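N-acetylglucosamine-6-phosphate deacetylase (Mycobacterium smegmatis, PDB 6FV4) probably removes the acetyl group from N-acetylglucosamine-6-phosphate as a metal-dependent amidohydrolase of the NagA family. Local coordinates at residues 57-69 against 364-378. The protein carries 1 engineered substitution. Sequence-based numbering, arbitrary orientation.
Sequences RNLGAATVVPGFV and GLAAGARADLVVLDH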
loop_
_atom_site.group_PDB
_atom_site.type_symbol
_atom_site.label_atom_id
_atom_site.label_comp_id
_atom_site.label_asym_id
_atom_site.label_seq_id
_atom_site.Cartn_x
_atom_site.Cartn_y
_atom_site.Cartn_z
ATOM N N ARG B 57 17.920 13.273 38.199
ATOM C CA ARG B 57 17.243 11.983 38.251
ATOM C C ARG B 57 17.766 11.101 37.130
ATOM O O ARG B 57 17.700 11.470 35.952
ATOM C CB ARG B 57 15.728 12.140 38.152
ATOM C CG ARG B 57 14.986 10.840 38.426
ATOM C CD ARG B 57 13.532 10.971 38.069
ATOM N NE ARG B 57 12.900 12.070 38.792
ATOM C CZ ARG B 57 12.172 11.907 39.889
ATOM N NH1 ARG B 57 11.997 10.683 40.370
ATOM N NH2 ARG B 57 11.618 12.956 40.493
ATOM N N ASN B 58 18.299 9.948 37.498
ATOM C CA ASN B 58 18.683 8.943 36.527
ATOM C C ASN B 58 17.504 7.998 36.365
ATOM O O ASN B 58 17.100 7.335 37.323
ATOM C CB ASN B 58 19.941 8.200 36.969
ATOM C CG ASN B 58 20.465 7.254 35.905
ATOM O OD1 ASN B 58 19.929 7.177 34.790
ATOM N ND2 ASN B 58 21.540 6.543 36.233
ATOM N N LEU B 59 16.943 7.954 35.162
ATOM C CA LEU B 59 15.816 7.065 34.927
ATOM C C LEU B 59 16.251 5.623 34.724
ATOM O O LEU B 59 15.398 4.732 34.680
ATOM C CB LEU B 59 15.013 7.577 33.734
ATOM C CG LEU B 59 14.430 8.961 34.049
ATOM C CD1 LEU B 59 13.993 9.697 32.790
ATOM C CD2 LEU B 59 13.283 8.842 35.045
ATOM N N GLY B 60 17.554 5.377 34.618
ATOM C CA GLY B 60 18.044 4.012 34.561
ATOM C C GLY B 60 17.763 3.361 33.225
ATOM O O GLY B 60 17.927 3.969 32.161
ATOM N N ALA B 61 17.321 2.103 33.281
ATOM C CA ALA B 61 17.073 1.329 32.074
ATOM C C ALA B 61 15.694 1.632 31.508
ATOM O O ALA B 61 14.896 0.718 31.272
ATOM C CB ALA B 61 17.205 -0.163 32.362
ATOM N N ALA B 62 15.400 2.907 31.301
ATOM C CA ALA B 62 14.140 3.342 30.725
ATOM C C ALA B 62 14.389 3.972 29.364
ATOM O O ALA B 62 15.490 4.449 29.074
ATOM C CB ALA B 62 13.438 4.339 31.651
ATOM N N THR B 63 13.362 3.941 28.518
ATOM C CA THR B 63 13.368 4.669 27.253
ATOM C C THR B 63 12.525 5.937 27.416
ATOM O O THR B 63 11.369 5.859 27.839
ATOM C CB THR B 63 12.828 3.792 26.117
ATOM O OG1 THR B 63 13.680 2.653 25.933
ATOM C CG2 THR B 63 12.787 4.563 24.807
ATOM N N VAL B 64 13.113 7.102 27.126
ATOM C CA VAL B 64 12.383 8.370 27.126
ATOM C C VAL B 64 11.983 8.698 25.694
ATOM O O VAL B 64 12.788 8.563 24.767
ATOM C CB VAL B 64 13.216 9.511 27.735
ATOM C CG1 VAL B 64 12.478 10.844 27.592
ATOM C CG2 VAL B 64 13.533 9.227 29.199
ATOM N N VAL B 65 10.733 9.109 25.511
ATOM C CA VAL B 65 10.224 9.528 24.209
ATOM C C VAL B 65 9.538 10.876 24.390
ATOM O O VAL B 65 9.184 11.258 25.513
ATOM C CB VAL B 65 9.252 8.482 23.615
ATOM C CG1 VAL B 65 10.005 7.146 23.337
ATOM C CG2 VAL B 65 8.047 8.289 24.544
ATOM N N PRO B 66 9.326 11.617 23.308
ATOM C CA PRO B 66 8.505 12.832 23.414
ATOM C C PRO B 66 7.085 12.463 23.827
ATOM O O PRO B 66 6.635 11.325 23.657
ATOM C CB PRO B 66 8.538 13.430 22.002
ATOM C CG PRO B 66 9.613 12.652 21.238
ATOM C CD PRO B 66 9.735 11.330 21.919
ATOM N N GLY B 67 6.381 13.437 24.397
ATOM C CA GLY B 67 5.002 13.188 24.787
ATOM C C GLY B 67 4.168 12.771 23.589
ATOM O O GLY B 67 4.396 13.224 22.462
ATOM N N PHE B 68 3.206 11.873 23.830
ATOM C CA PHE B 68 2.305 11.467 22.760
ATOM C C PHE B 68 1.347 12.608 22.413
ATOM O O PHE B 68 0.938 13.384 23.279
ATOM C CB PHE B 68 1.515 10.213 23.159
ATOM C CG PHE B 68 2.385 9.015 23.507
ATOM C CD1 PHE B 68 2.122 8.266 24.649
ATOM C CD2 PHE B 68 3.436 8.627 22.690
ATOM C CE1 PHE B 68 2.891 7.152 24.979
ATOM C CE2 PHE B 68 4.225 7.503 23.024
ATOM C CZ PHE B 68 3.945 6.780 24.171
ATOM N N VAL B 69 1.017 12.710 21.123
ATOM C CA VAL B 69 0.161 13.751 20.562
ATOM C C VAL B 69 -1.051 13.046 19.965
ATOM O O VAL B 69 -0.997 12.556 18.827
ATOM C CB VAL B 69 0.892 14.583 19.501
ATOM C CG1 VAL B 69 -0.037 15.672 18.939
ATOM C CG2 VAL B 69 2.167 15.187 20.081
ATOM N N GLY B 364 8.999 16.822 19.880
ATOM C CA GLY B 364 10.411 16.543 19.861
ATOM C C GLY B 364 11.090 17.103 21.080
ATOM O O GLY B 364 10.708 18.159 21.606
ATOM N N LEU B 365 12.081 16.373 21.557
ATOM C CA LEU B 365 12.895 16.816 22.675
ATOM C C LEU B 365 14.103 17.500 22.049
ATOM O O LEU B 365 15.054 16.850 21.621
ATOM C CB LEU B 365 13.255 15.642 23.576
ATOM C CG LEU B 365 12.024 15.044 24.270
ATOM C CD1 LEU B 365 12.336 13.662 24.819
ATOM C CD2 LEU B 365 11.541 15.979 25.374
ATOM N N ALA B 366 14.024 18.818 21.931
ATOM C CA ALA B 366 15.079 19.611 21.328
ATOM C C ALA B 366 15.190 20.910 22.103
ATOM O O ALA B 366 14.254 21.322 22.793
ATOM C CB ALA B 366 14.800 19.901 19.848
ATOM N N ALA B 367 16.350 21.551 21.989
ATOM C CA ALA B 367 16.525 22.856 22.602
ATOM C C ALA B 367 15.389 23.776 22.180
ATOM O O ALA B 367 15.032 23.837 21.003
ATOM C CB ALA B 367 17.883 23.447 22.199
ATOM N N GLY B 368 14.792 24.457 23.160
ATOM C CA GLY B 368 13.694 25.361 22.920
ATOM C C GLY B 368 12.310 24.744 23.043
ATOM O O GLY B 368 11.339 25.474 23.281
ATOM N N ALA B 369 12.190 23.427 22.888
ATOM C CA ALA B 369 10.884 22.784 22.903
ATOM C C ALA B 369 10.325 22.703 24.322
ATOM O O ALA B 369 11.065 22.701 25.311
ATOM C CB ALA B 369 10.980 21.380 22.307
ATOM N N ARG B 370 8.995 22.631 24.417
ATOM C CA ARG B 370 8.372 22.430 25.719
ATOM C C ARG B 370 8.710 21.040 26.239
ATOM O O ARG B 370 8.867 20.087 25.472
ATOM C CB ARG B 370 6.853 22.624 25.655
ATOM C CG ARG B 370 6.270 23.034 27.009
ATOM C CD ARG B 370 4.782 23.310 26.969
ATOM N NE ARG B 370 4.018 22.090 26.725
ATOM C CZ ARG B 370 2.696 22.050 26.607
ATOM N NH1 ARG B 370 1.973 23.174 26.725
ATOM N NH2 ARG B 370 2.098 20.884 26.373
ATOM N N ALA B 371 8.858 20.938 27.561
ATOM C CA ALA B 371 9.364 19.721 28.188
ATOM C C ALA B 371 8.200 18.759 28.437
ATOM O O ALA B 371 7.696 18.601 29.552
ATOM C CB ALA B 371 10.112 20.053 29.470
ATOM N N ASP B 372 7.781 18.096 27.360
ATOM C CA ASP B 372 6.748 17.069 27.400
ATOM C C ASP B 372 7.416 15.762 27.004
ATOM O O ASP B 372 7.922 15.646 25.883
ATOM C CB ASP B 372 5.605 17.375 26.434
ATOM C CG ASP B 372 4.982 18.734 26.656
ATOM O OD1 ASP B 372 5.219 19.363 27.709
ATOM O OD2 ASP B 372 4.240 19.177 25.759
ATOM N N LEU B 373 7.447 14.797 27.919
ATOM C CA LEU B 373 8.124 13.542 27.623
ATOM C C LEU B 373 7.460 12.418 28.401
ATOM O O LEU B 373 6.693 12.651 29.341
ATOM C CB LEU B 373 9.626 13.619 27.934
ATOM C CG LEU B 373 10.114 14.031 29.329
ATOM C CD1 LEU B 373 9.994 12.904 30.360
ATOM C CD2 LEU B 373 11.573 14.504 29.236
ATOM N N VAL B 374 7.789 11.185 28.005
ATOM C CA VAL B 374 7.201 9.975 28.569
ATOM C C VAL B 374 8.321 8.981 28.837
ATOM O O VAL B 374 9.225 8.815 28.015
ATOM C CB VAL B 374 6.140 9.357 27.628
ATOM C CG1 VAL B 374 5.619 8.032 28.191
ATOM C CG2 VAL B 374 4.987 10.314 27.415
ATOM N N VAL B 375 8.290 8.358 30.006
ATOM C CA VAL B 375 9.297 7.390 30.400
ATOM C C VAL B 375 8.665 6.016 30.305
ATOM O O VAL B 375 7.562 5.799 30.819
ATOM C CB VAL B 375 9.832 7.669 31.812
ATOM C CG1 VAL B 375 11.030 6.784 32.083
ATOM C CG2 VAL B 375 10.225 9.145 31.944
ATOM N N LEU B 376 9.348 5.097 29.623
ATOM C CA LEU B 376 8.837 3.757 29.381
ATOM C C LEU B 376 9.853 2.739 29.866
ATOM O O LEU B 376 11.060 2.952 29.722
ATOM C CB LEU B 376 8.557 3.537 27.887
ATOM C CG LEU B 376 7.754 4.591 27.125
ATOM C CD1 LEU B 376 7.865 4.349 25.626
ATOM C CD2 LEU B 376 6.296 4.567 27.561
ATOM N N ASP B 377 9.368 1.623 30.416
ATOM C CA ASP B 377 10.256 0.534 30.812
ATOM C C ASP B 377 10.490 -0.402 29.625
ATOM O O ASP B 377 10.125 -0.100 28.485
ATOM C CB ASP B 377 9.698 -0.192 32.041
ATOM C CG ASP B 377 8.327 -0.807 31.807
ATOM O OD1 ASP B 377 7.960 -1.100 30.647
ATOM O OD2 ASP B 377 7.625 -1.038 32.807
ATOM N N HIS B 378 11.114 -1.563 29.867
ATOM C CA HIS B 378 11.460 -2.434 28.744
ATOM C C HIS B 378 10.222 -3.051 28.110
ATOM O O HIS B 378 10.212 -3.315 26.903
ATOM C CB HIS B 378 12.455 -3.518 29.175
ATOM C CG HIS B 378 13.893 -3.139 28.947
ATOM N ND1 HIS B 378 14.405 -2.864 27.695
ATOM C CD2 HIS B 378 14.921 -2.968 29.816
ATOM C CE1 HIS B 378 15.684 -2.544 27.802
ATOM N NE2 HIS B 378 16.022 -2.599 29.079
#
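Val65 and Val374 face each other as a hydrogen-bonded pair where strands 63-66 and 373-376 run antiparallel, their directions 154° apart. Val65 CG2, set between its own backbone N and carbonyl carbon (chi1 -64° for CG1), reaches Val374 CB at 3.8 Å, the two side chains meeting aslant. The same methyl lies 4.1 Å from Leu376 CD1, while Phe68 brings CE1 near Val374 CG1; Val65 and Phe68 also touch helix 339-357, as does the diverging Pro66, placing this side against what is probably the barrel domain. The opposite face carries Val64 and Val375. Val64 CG1, swung anti to its backbone N (chi1 174°), meets Leu365 CD1 at 4.0 Å, the two side chains crossing at about a right angle, and also rests on Leu373 CB. The branches of Val375 divide their work: CG2 takes Leu59 CD1, whereas CG1 presses on Ala62 CB at a tight 3.5 Å. Leu59 and Val64 also touch Ala21 of strand 16-21, in the smaller beta domain. Thr63 and Leu376 exchange two backbone bonds, as do Val65 and Val374; beyond Pro66, Gly67 N adds a longer one to Asp372 O at 3.1 Å, approaching from above the carbonyl plane. Beside it, Arg370 grips the Asp372 carboxylate side-on through NE and NH2, with OD1 also accepting from Ala388 N. That ion pair is internal to 364-378, and no salt bridge crosses the contact: cohesion rests on a backbone ladder flanked by mostly apolar side chains on both faces.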